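Local coordinates for protein histidinol-phosphate aminotransferase (Clostridium acetobutylicum, PDB 3FTB) that probably catalyses the pyridoxal 5'-phosphate-dependent transamination expected of a histidinol-phosphate aminotransferase, at residues 98-108 with 144-155; 82-93 with 238-247. All blocks are in the same frame, centred on the assembly; numbering follows the deposited sequence.

In the fold
Both contacts belong to the same seven-stranded mixed sheet, but to different parts of it. Contact 1 is buried and joins two adjacent parallel strands, 100-105 and 147-151, inside the sheet; its chemistry is mainly backbone hydrogen bonding with branched aliphatic side chains on both faces. Contact 2 is only partly buried. It ties the outermost strand 80-84 and helix 87-95 to residues 238-247, using an asparagine-glutamate-carbonyl cluster as well as apolar packing, and it reaches the second subunit. Along the chain contact 1 is nested within the loop that contact 2 closes. Their centres are about 19 Å apart, yet they touch where Tyr108 packs on Ile91. Each also meets a bound phosphate ion.

Contact 1: 98-108 with 144-155; sequences FEKILIIVPSY and DVDSVIIGNPNN. With PO4 (phosphate ion), chain F.
Leu102 and Val148 sit level in the neighbouring parallel strands 100-105 and 147-151, joined by straight bonds from Leu102 N to Ser147 O (2.8 Å) and from Ile149 N to Leu102 O (3.2 Å). On one face these two side chains lie side by side, pointing the same way, and Ile104 CD1 reaches Val148 CG1 at 4.0 Å. On the other, Ile101 turns CG1 anti to its backbone N (chi1 -157°), which carries CD1 to within 3.5 Å of Ile149 CG2. Branched aliphatics suit strands buried on both faces. Ser147 is small enough for the Phe98 ring to lie against it, CB standing over the ring face 3.8 Å from the centroid. Lys100 O accepts Asp146 N from above its carbonyl plane (3.1 Å) and, weakly, Ser147 OG. Past the strand ends, Asn154 ND2 holds Pro106 O (2.8 Å) near its own amide plane. Asn155 ND2 lies obliquely to the Tyr108 ring and bonds weakly to a phosphate ion that Arg324 and Arg338 also hold. This is the parallel core of the fold type I aminotransferase domain, whose strands end in loops facing an anion pocket consistent with the substrate site.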
loop_
_atom_site.group_PDB
_atom_site.type_symbol
_atom_site.label_atom_id
_atom_site.label_comp_id
_atom_site.label_asym_id
_atom_site.label_seq_id
_atom_site.Cartn_x
_atom_site.Cartn_y
_atom_site.Cartn_z
ATOM N N PHE A 98 10.515 -15.878 -8.836
ATOM C CA PHE A 98 10.968 -16.967 -9.703
ATOM C C PHE A 98 11.323 -16.506 -11.103
ATOM O O PHE A 98 10.928 -15.422 -11.526
ATOM C CB PHE A 98 9.920 -18.072 -9.750
ATOM C CG PHE A 98 9.359 -18.394 -8.413
ATOM C CD1 PHE A 98 10.096 -19.125 -7.507
ATOM C CD2 PHE A 98 8.112 -17.923 -8.038
ATOM C CE1 PHE A 98 9.587 -19.412 -6.253
ATOM C CE2 PHE A 98 7.599 -18.203 -6.795
ATOM C CZ PHE A 98 8.339 -18.945 -5.892
ATOM N N GLU A 99 12.073 -17.347 -11.815
ATOM C CA GLU A 99 12.518 -17.035 -13.172
ATOM C C GLU A 99 11.741 -17.822 -14.245
ATOM O O GLU A 99 12.009 -17.690 -15.441
ATOM C CB GLU A 99 14.050 -17.207 -13.315
ATOM C CG GLU A 99 14.594 -18.598 -12.935
ATOM C CD GLU A 99 16.124 -18.711 -13.034
ATOM O OE1 GLU A 99 16.675 -19.826 -12.830
ATOM O OE2 GLU A 99 16.772 -17.678 -13.311
ATOM N N LYS A 100 10.767 -18.620 -13.810
ATOM C CA LYS A 100 9.905 -19.366 -14.724
ATOM C C LYS A 100 8.694 -19.968 -14.012
ATOM O O LYS A 100 8.830 -20.605 -12.967
ATOM C CB LYS A 100 10.692 -20.464 -15.416
ATOM C CG LYS A 100 9.954 -21.130 -16.549
ATOM C CD LYS A 100 10.901 -22.075 -17.252
ATOM C CE LYS A 100 10.331 -22.605 -18.537
ATOM N NZ LYS A 100 11.346 -23.473 -19.195
ATOM N N ILE A 101 7.510 -19.774 -14.585
ATOM C CA ILE A 101 6.290 -20.255 -13.948
ATOM C C ILE A 101 5.352 -20.964 -14.930
ATOM O O ILE A 101 5.270 -20.608 -16.101
ATOM C CB ILE A 101 5.527 -19.096 -13.263
ATOM C CG1 ILE A 101 4.606 -19.631 -12.164
ATOM C CG2 ILE A 101 4.744 -18.308 -14.297
ATOM C CD1 ILE A 101 4.081 -18.558 -11.180
ATOM N N LEU A 102 4.658 -21.982 -14.441
ATOM C CA LEU A 102 3.551 -22.592 -15.171
ATOM C C LEU A 102 2.257 -21.888 -14.770
ATOM O O LEU A 102 1.861 -21.933 -13.601
ATOM C CB LEU A 102 3.444 -24.082 -14.823
ATOM C CG LEU A 102 2.380 -24.935 -15.514
ATOM C CD1 LEU A 102 2.872 -25.300 -16.873
ATOM C CD2 LEU A 102 2.132 -26.189 -14.684
ATOM N N ILE A 103 1.605 -21.233 -15.727
ATOM C CA ILE A 103 0.322 -20.603 -15.453
ATOM C C ILE A 103 -0.790 -21.452 -16.043
ATOM O O ILE A 103 -0.800 -21.735 -17.240
ATOM C CB ILE A 103 0.236 -19.156 -15.990
ATOM C CG1 ILE A 103 1.491 -18.368 -15.617
ATOM C CG2 ILE A 103 -0.997 -18.463 -15.420
ATOM C CD1 ILE A 103 1.487 -16.934 -16.092
ATOM N N ILE A 104 -1.693 -21.908 -15.178
ATOM C CA ILE A 104 -2.861 -22.643 -15.616
ATOM C C ILE A 104 -3.840 -21.618 -16.151
ATOM O O ILE A 104 -4.127 -20.614 -15.491
ATOM C CB ILE A 104 -3.511 -23.450 -14.476
ATOM C CG1 ILE A 104 -2.766 -24.769 -14.271
ATOM C CG2 ILE A 104 -4.970 -23.757 -14.813
ATOM C CD1 ILE A 104 -1.266 -24.634 -14.251
ATOM N N VAL A 105 -4.362 -21.879 -17.342
ATOM C CA VAL A 105 -5.092 -20.870 -18.084
ATOM C C VAL A 105 -6.199 -21.571 -18.898
ATOM O O VAL A 105 -6.026 -22.725 -19.294
ATOM C CB VAL A 105 -4.092 -20.094 -18.974
ATOM C CG1 VAL A 105 -3.802 -20.872 -20.258
ATOM C CG2 VAL A 105 -4.588 -18.688 -19.257
ATOM N N PRO A 106 -7.354 -20.900 -19.121
ATOM C CA PRO A 106 -7.715 -19.526 -18.730
ATOM C C PRO A 106 -7.442 -19.244 -17.250
ATOM O O PRO A 106 -7.483 -20.179 -16.432
ATOM C CB PRO A 106 -9.227 -19.473 -18.994
ATOM C CG PRO A 106 -9.490 -20.545 -19.957
ATOM C CD PRO A 106 -8.497 -21.619 -19.711
ATOM N N SER A 107 -7.145 -17.988 -16.915
ATOM C CA SER A 107 -7.024 -17.579 -15.519
ATOM C C SER A 107 -6.995 -16.056 -15.371
ATOM O O SER A 107 -6.930 -15.327 -16.352
ATOM C CB SER A 107 -5.764 -18.175 -14.893
ATOM O OG SER A 107 -4.610 -17.649 -15.531
ATOM N N TYR A 108 -7.051 -15.589 -14.133
ATOM C CA TYR A 108 -6.987 -14.162 -13.823
ATOM C C TYR A 108 -5.788 -13.501 -14.504
ATOM O O TYR A 108 -4.634 -13.905 -14.293
ATOM C CB TYR A 108 -6.916 -14.015 -12.312
ATOM C CG TYR A 108 -6.992 -12.616 -11.766
ATOM C CD1 TYR A 108 -8.014 -11.763 -12.127
ATOM C CD2 TYR A 108 -6.048 -12.162 -10.840
ATOM C CE1 TYR A 108 -8.086 -10.474 -11.610
ATOM C CE2 TYR A 108 -6.119 -10.880 -10.307
ATOM C CZ TYR A 108 -7.139 -10.040 -10.695
ATOM O OH TYR A 108 -7.205 -8.766 -10.168
ATOM N N ASP A 144 9.930 -28.439 -15.779
ATOM C CA ASP A 144 10.231 -27.391 -16.751
ATOM C C ASP A 144 10.259 -26.000 -16.113
ATOM O O ASP A 144 10.767 -25.044 -16.704
ATOM C CB ASP A 144 9.202 -27.408 -17.891
ATOM C CG ASP A 144 9.557 -28.392 -18.995
ATOM O OD1 ASP A 144 8.627 -28.962 -19.614
ATOM O OD2 ASP A 144 10.767 -28.587 -19.244
ATOM N N VAL A 145 9.708 -25.890 -14.910
ATOM C CA VAL A 145 9.491 -24.590 -14.283
ATOM C C VAL A 145 10.014 -24.551 -12.848
ATOM O O VAL A 145 10.407 -25.573 -12.285
ATOM C CB VAL A 145 7.988 -24.239 -14.267
ATOM C CG1 VAL A 145 7.494 -23.911 -15.672
ATOM C CG2 VAL A 145 7.194 -25.401 -13.697
ATOM N N ASP A 146 10.016 -23.355 -12.270
ATOM C CA ASP A 146 10.438 -23.155 -10.889
ATOM C C ASP A 146 9.222 -23.083 -9.980
ATOM O O ASP A 146 9.333 -23.252 -8.759
ATOM C CB ASP A 146 11.229 -21.855 -10.773
ATOM C CG ASP A 146 12.268 -21.715 -11.860
ATOM O OD1 ASP A 146 13.101 -22.635 -12.013
ATOM O OD2 ASP A 146 12.242 -20.688 -12.568
ATOM N N SER A 147 8.063 -22.834 -10.588
ATOM C CA SER A 147 6.833 -22.617 -9.837
ATOM C C SER A 147 5.548 -22.798 -10.666
ATOM O O SER A 147 5.580 -22.830 -11.897
ATOM C CB SER A 147 6.854 -21.219 -9.213
ATOM O OG SER A 147 7.021 -20.231 -10.217
ATOM N N VAL A 148 4.423 -22.915 -9.961
ATOM C CA VAL A 148 3.101 -22.990 -10.566
ATOM C C VAL A 148 2.224 -21.995 -9.823
ATOM O O VAL A 148 2.400 -21.795 -8.627
ATOM C CB VAL A 148 2.470 -24.399 -10.409
ATOM C CG1 VAL A 148 1.055 -24.445 -11.026
ATOM C CG2 VAL A 148 3.359 -25.476 -11.029
ATOM N N ILE A 149 1.305 -21.349 -10.535
ATOM C CA ILE A 149 0.242 -20.563 -9.903
ATOM C C ILE A 149 -1.111 -20.990 -10.484
ATOM O O ILE A 149 -1.300 -21.064 -11.699
ATOM C CB ILE A 149 0.453 -19.021 -10.028
ATOM C CG1 ILE A 149 -0.666 -18.261 -9.301
ATOM C CG2 ILE A 149 0.550 -18.585 -11.497
ATOM C CD1 ILE A 149 -0.310 -16.833 -8.932
ATOM N N ILE A 150 -2.045 -21.290 -9.595
ATOM C CA ILE A 150 -3.308 -21.890 -9.979
ATOM C C ILE A 150 -4.405 -21.354 -9.053
ATOM O O ILE A 150 -4.208 -21.241 -7.861
ATOM C CB ILE A 150 -3.205 -23.432 -9.911
ATOM C CG1 ILE A 150 -4.455 -24.104 -10.470
ATOM C CG2 ILE A 150 -2.947 -23.898 -8.483
ATOM C CD1 ILE A 150 -4.343 -25.611 -10.515
ATOM N N GLY A 151 -5.553 -20.989 -9.613
ATOM C CA GLY A 151 -6.639 -20.441 -8.819
ATOM C C GLY A 151 -7.510 -21.507 -8.178
ATOM O O GLY A 151 -7.784 -22.548 -8.768
ATOM N N ASN A 152 -7.945 -21.238 -6.954
ATOM C CA ASN A 152 -8.830 -22.139 -6.243
ATOM C C ASN A 152 -9.851 -21.353 -5.433
ATOM O O ASN A 152 -9.573 -21.006 -4.284
ATOM C CB ASN A 152 -8.033 -22.993 -5.263
ATOM C CG ASN A 152 -8.882 -24.089 -4.631
ATOM O OD1 ASN A 152 -9.855 -24.551 -5.233
ATOM N ND2 ASN A 152 -8.516 -24.518 -3.429
ATOM N N PRO A 153 -11.043 -21.094 -6.011
ATOM C CA PRO A 153 -11.450 -21.513 -7.356
ATOM C C PRO A 153 -10.929 -20.571 -8.440
ATOM O O PRO A 153 -10.615 -19.423 -8.166
ATOM C CB PRO A 153 -12.993 -21.451 -7.308
ATOM C CG PRO A 153 -13.346 -20.797 -6.025
ATOM C CD PRO A 153 -12.113 -20.346 -5.333
ATOM N N ASN A 154 -10.846 -21.059 -9.668
ATOM C CA ASN A 154 -10.309 -20.251 -10.760
ATOM C C ASN A 154 -11.295 -19.315 -11.476
ATOM O O ASN A 154 -12.366 -19.728 -11.909
ATOM C CB ASN A 154 -9.621 -21.141 -11.790
ATOM C CG ASN A 154 -8.724 -20.358 -12.727
ATOM O OD1 ASN A 154 -7.833 -19.628 -12.291
ATOM N ND2 ASN A 154 -8.943 -20.525 -14.022
ATOM N N ASN A 155 -10.900 -18.050 -11.580
ATOM C CA ASN A 155 -11.550 -17.053 -12.413
ATOM C C ASN A 155 -11.049 -17.228 -13.860
ATOM O O ASN A 155 -9.846 -17.148 -14.104
ATOM C CB ASN A 155 -11.165 -15.679 -11.856
ATOM C CG ASN A 155 -11.451 -14.529 -12.827
ATOM O OD1 ASN A 155 -12.181 -14.681 -13.802
ATOM N ND2 ASN A 155 -10.875 -13.365 -12.541
HETATM P P PO4 F . -11.427 -9.797 -13.414
HETATM O O1 PO4 F . -10.646 -8.857 -12.521
HETATM O O2 PO4 F . -10.518 -10.359 -14.482
HETATM O O3 PO4 F . -11.982 -10.925 -12.577
HETATM O O4 PO4 F . -12.569 -9.041 -14.057
HETATM O O HOH W 1 13.028 -25.156 -17.994
HETATM O O HOH W 2 -7.968 -16.788 -11.088
#

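Contact 2: 82-93 with 238-247; sequences VLGNGASEIIEL and IKAKQNPWNI. With PO4 (phosphate ion), chain E.
The amide of Asn246 and the carboxylate of Glu89 meet with their planes 77° apart, and the ND2 hydrogens leave within the amide plane. One goes to Glu89 OE1 on its syn side (Asn246 ND2 to Glu89 OE1, 3.2 Å); the other goes to Leu83 O (Asn246 ND2 to Leu83 O, 3.1 Å), approaching from above that carbonyl plane. With both of its N-H groups engaged, the amide is fixed in rotation, a task for which asparagine, short and with two donors on one atom, is well suited.

Glu89 swings CG anti to its backbone N (chi1 -161°) and stays extended, so that OE1 also receives Asn85 N at 2.6 Å, nearly along the C-O axis. Two donors on this oxygen would be expected to stabilise the carboxylate charge. Apolar packing flanks the polar centre: Leu93 CD1 presses on Gln242 CG at 3.6 Å, while its other methyl, Leu93 CD2, slides past Lys241 CB at 3.9 Å. Lys241 carries its amino group on to Ser96. Val82 crosses Ile238 at about a right angle, CG1 to CG2 4.0 Å. Ile247 sets CG1 against Leu83 CB (3.7 Å) and CD1 against the carbonyl carbon of Gly84 (3.5 Å).

After Gly86, which has no side chain to obstruct the ion, Ala87 N and Ser88 N bind a phosphate at the start of helix 87-95, where Thr214 and Arg223 join them; this is consistent with the cofactor phosphate site of the family. Asn85 ND2 bonds to Asn246 O of the second subunit. Residues 238-247 thus run from the end of helix 232-239 past edge strand 80-84 and helix 87-95, with helix 64-74 packing on Leu83 and Ile247.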
loop_
_atom_site.group_PDB
_atom_site.type_symbol
_atom_site.label_atom_id
_atom_site.label_comp_id
_atom_site.label_asym_id
_atom_site.label_seq_id
_atom_site.Cartn_x
_atom_site.Cartn_y
_atom_site.Cartn_z
ATOM N N VAL A 82 2.415 -12.929 5.115
ATOM C CA VAL A 82 2.831 -11.724 4.421
ATOM C C VAL A 82 1.617 -10.845 4.214
ATOM O O VAL A 82 0.583 -11.316 3.760
ATOM C CB VAL A 82 3.558 -12.025 3.081
ATOM C CG1 VAL A 82 4.959 -12.581 3.349
ATOM C CG2 VAL A 82 2.761 -12.986 2.229
ATOM N N LEU A 83 1.741 -9.572 4.588
ATOM C CA LEU A 83 0.635 -8.619 4.505
ATOM C C LEU A 83 0.750 -7.809 3.222
ATOM O O LEU A 83 1.841 -7.429 2.807
ATOM C CB LEU A 83 0.617 -7.696 5.731
ATOM C CG LEU A 83 0.642 -8.491 7.038
ATOM C CD1 LEU A 83 0.774 -7.577 8.245
ATOM C CD2 LEU A 83 -0.581 -9.387 7.160
ATOM N N GLY A 84 -0.381 -7.564 2.579
ATOM C CA GLY A 84 -0.356 -6.832 1.334
ATOM C C GLY A 84 -1.423 -5.769 1.244
ATOM O O GLY A 84 -2.543 -5.939 1.736
ATOM N N ASN A 85 -1.052 -4.655 0.623
ATOM C CA ASN A 85 -1.994 -3.635 0.211
ATOM C C ASN A 85 -2.844 -4.246 -0.908
ATOM O O ASN A 85 -2.638 -3.959 -2.088
ATOM C CB ASN A 85 -1.221 -2.408 -0.278
ATOM C CG ASN A 85 -2.064 -1.145 -0.312
ATOM O OD1 ASN A 85 -2.847 -0.868 0.602
ATOM N ND2 ASN A 85 -1.885 -0.358 -1.364
ATOM N N GLY A 86 -3.787 -5.108 -0.521
ATOM C CA GLY A 86 -4.579 -5.887 -1.457
ATOM C C GLY A 86 -3.927 -7.241 -1.724
ATOM O O GLY A 86 -2.739 -7.419 -1.459
ATOM N N ALA A 87 -4.682 -8.206 -2.243
ATOM C CA ALA A 87 -4.066 -9.459 -2.697
ATOM C C ALA A 87 -3.110 -9.207 -3.871
ATOM O O ALA A 87 -2.153 -9.958 -4.090
ATOM C CB ALA A 87 -5.125 -10.482 -3.088
ATOM N N SER A 88 -3.379 -8.141 -4.620
ATOM C CA SER A 88 -2.573 -7.780 -5.780
ATOM C C SER A 88 -1.090 -7.809 -5.471
ATOM O O SER A 88 -0.289 -8.299 -6.262
ATOM C CB SER A 88 -2.940 -6.379 -6.262
ATOM O OG SER A 88 -4.339 -6.235 -6.383
ATOM N N GLU A 89 -0.730 -7.261 -4.319
ATOM C CA GLU A 89 0.670 -7.099 -3.963
ATOM C C GLU A 89 1.331 -8.470 -3.838
ATOM O O GLU A 89 2.490 -8.661 -4.215
ATOM C CB GLU A 89 0.803 -6.287 -2.660
ATOM C CG GLU A 89 2.186 -5.654 -2.428
ATOM C CD GLU A 89 2.343 -4.958 -1.060
ATOM O OE1 GLU A 89 1.327 -4.717 -0.379
ATOM O OE2 GLU A 89 3.490 -4.641 -0.663
ATOM N N ILE A 90 0.566 -9.428 -3.329
ATOM C CA ILE A 90 1.094 -10.746 -3.010
ATOM C C ILE A 90 1.254 -11.613 -4.257
ATOM O O ILE A 90 2.242 -12.342 -4.388
ATOM C CB ILE A 90 0.205 -11.438 -1.972
ATOM C CG1 ILE A 90 0.079 -10.549 -0.737
ATOM C CG2 ILE A 90 0.752 -12.819 -1.601
ATOM C CD1 ILE A 90 -1.135 -10.845 0.062
ATOM N N ILE A 91 0.286 -11.522 -5.166
ATOM C CA ILE A 91 0.364 -12.192 -6.462
ATOM C C ILE A 91 1.617 -11.753 -7.216
ATOM O O ILE A 91 2.440 -12.585 -7.619
ATOM C CB ILE A 91 -0.874 -11.875 -7.319
ATOM C CG1 ILE A 91 -2.138 -12.423 -6.646
ATOM C CG2 ILE A 91 -0.707 -12.433 -8.731
ATOM C CD1 ILE A 91 -3.423 -12.022 -7.335
ATOM N N GLU A 92 1.767 -10.443 -7.390
ATOM C CA GLU A 92 2.964 -9.896 -8.022
ATOM C C GLU A 92 4.244 -10.350 -7.323
ATOM O O GLU A 92 5.143 -10.891 -7.964
ATOM C CB GLU A 92 2.915 -8.366 -8.066
ATOM C CG GLU A 92 4.254 -7.728 -8.414
ATOM C CD GLU A 92 4.131 -6.255 -8.741
ATOM O OE1 GLU A 92 3.113 -5.869 -9.350
ATOM O OE2 GLU A 92 5.051 -5.485 -8.393
ATOM N N LEU A 93 4.314 -10.126 -6.009
ATOM C CA LEU A 93 5.531 -10.383 -5.236
ATOM C C LEU A 93 5.945 -11.846 -5.201
ATOM O O LEU A 93 7.128 -12.165 -5.332
ATOM C CB LEU A 93 5.392 -9.865 -3.804
ATOM C CG LEU A 93 5.548 -8.357 -3.628
ATOM C CD1 LEU A 93 5.117 -7.977 -2.244
ATOM C CD2 LEU A 93 6.976 -7.915 -3.892
ATOM N N ILE A 238 9.795 -12.217 0.738
ATOM C CA ILE A 238 8.754 -11.317 0.280
ATOM C C ILE A 238 8.711 -10.061 1.137
ATOM O O ILE A 238 8.465 -8.965 0.628
ATOM C CB ILE A 238 7.379 -12.002 0.266
ATOM C CG1 ILE A 238 7.359 -13.099 -0.800
ATOM C CG2 ILE A 238 6.307 -10.977 -0.009
ATOM C CD1 ILE A 238 6.222 -14.062 -0.658
ATOM N N LYS A 239 8.961 -10.228 2.435
ATOM C CA LYS A 239 9.011 -9.106 3.370
ATOM C C LYS A 239 10.208 -8.244 3.027
ATOM O O LYS A 239 10.119 -7.016 2.982
ATOM C CB LYS A 239 9.106 -9.610 4.805
ATOM C CG LYS A 239 8.339 -8.783 5.831
ATOM C CD LYS A 239 7.948 -9.664 7.013
ATOM C CE LYS A 239 7.108 -10.866 6.548
ATOM N NZ LYS A 239 7.054 -11.981 7.542
ATOM N N ALA A 240 11.328 -8.902 2.752
ATOM C CA ALA A 240 12.552 -8.223 2.330
ATOM C C ALA A 240 12.320 -7.302 1.131
ATOM O O ALA A 240 13.050 -6.335 0.927
ATOM C CB ALA A 240 13.624 -9.246 1.999
ATOM N N LYS A 241 11.297 -7.603 0.339
ATOM C CA LYS A 241 10.994 -6.802 -0.837
ATOM C C LYS A 241 10.067 -5.628 -0.515
ATOM O O LYS A 241 10.129 -4.579 -1.161
ATOM C CB LYS A 241 10.392 -7.685 -1.939
ATOM C CG LYS A 241 11.333 -8.775 -2.429
ATOM C CD LYS A 241 10.894 -9.334 -3.771
ATOM C CE LYS A 241 12.027 -10.098 -4.428
ATOM N NZ LYS A 241 11.726 -10.493 -5.831
ATOM N N GLN A 242 9.219 -5.801 0.493
ATOM C CA GLN A 242 8.171 -4.824 0.778
ATOM C C GLN A 242 8.643 -3.566 1.501
ATOM O O GLN A 242 9.838 -3.347 1.710
ATOM C CB GLN A 242 7.055 -5.467 1.596
ATOM C CG GLN A 242 6.373 -6.621 0.900
ATOM C CD GLN A 242 5.247 -7.193 1.725
ATOM O OE1 GLN A 242 4.094 -6.799 1.565
ATOM N NE2 GLN A 242 5.577 -8.111 2.633
ATOM N N ASN A 243 7.671 -2.746 1.886
ATOM C CA ASN A 243 7.929 -1.556 2.673
ATOM C C ASN A 243 7.190 -1.631 4.010
ATOM O O ASN A 243 5.998 -1.948 4.051
ATOM C CB ASN A 243 7.491 -0.321 1.892
ATOM C CG ASN A 243 8.205 0.927 2.337
ATOM O OD1 ASN A 243 7.581 1.872 2.819
ATOM N ND2 ASN A 243 9.525 0.940 2.187
ATOM N N PRO A 244 7.902 -1.361 5.109
ATOM C CA PRO A 244 7.310 -1.353 6.452
ATOM C C PRO A 244 6.081 -0.446 6.502
ATOM O O PRO A 244 5.959 0.471 5.692
ATOM C CB PRO A 244 8.430 -0.792 7.317
ATOM C CG PRO A 244 9.682 -1.194 6.587
ATOM C CD PRO A 244 9.345 -1.075 5.134
ATOM N N TRP A 245 5.179 -0.724 7.437
ATOM C CA TRP A 245 3.840 -0.128 7.462
ATOM C C TRP A 245 3.086 -0.031 6.113
ATOM O O TRP A 245 2.464 0.993 5.831
ATOM C CB TRP A 245 3.894 1.248 8.118
ATOM C CG TRP A 245 4.585 1.236 9.426
ATOM C CD1 TRP A 245 4.101 0.749 10.606
ATOM C CD2 TRP A 245 5.898 1.737 9.705
ATOM N NE1 TRP A 245 5.035 0.915 11.601
ATOM C CE2 TRP A 245 6.144 1.522 11.073
ATOM C CE3 TRP A 245 6.887 2.352 8.928
ATOM C CZ2 TRP A 245 7.341 1.895 11.683
ATOM C CZ3 TRP A 245 8.074 2.716 9.536
ATOM C CH2 TRP A 245 8.292 2.489 10.896
ATOM N N ASN A 246 3.110 -1.076 5.290
ATOM C CA ASN A 246 2.370 -1.029 4.023
ATOM C C ASN A 246 0.854 -1.183 4.200
ATOM O O ASN A 246 0.088 -1.075 3.240
ATOM C CB ASN A 246 2.879 -2.095 3.054
ATOM C CG ASN A 246 2.619 -3.504 3.556
ATOM O OD1 ASN A 246 2.758 -3.794 4.747
ATOM N ND2 ASN A 246 2.240 -4.387 2.647
ATOM N N ILE A 247 0.428 -1.447 5.430
ATOM C CA ILE A 247 -0.976 -1.724 5.732
ATOM C C ILE A 247 -1.588 -0.587 6.538
ATOM O O ILE A 247 -1.228 -0.380 7.681
ATOM C CB ILE A 247 -1.117 -3.043 6.542
ATOM C CG1 ILE A 247 -0.425 -4.197 5.822
ATOM C CG2 ILE A 247 -2.574 -3.381 6.830
ATOM C CD1 ILE A 247 -0.820 -4.335 4.372
HETATM P P PO4 E . -7.252 -7.187 -4.519
HETATM O O1 PO4 E . -5.908 -6.507 -4.580
HETATM O O2 PO4 E . -7.327 -8.071 -3.310
HETATM O O3 PO4 E . -8.361 -6.173 -4.404
HETATM O O4 PO4 E . -7.410 -8.033 -5.755
#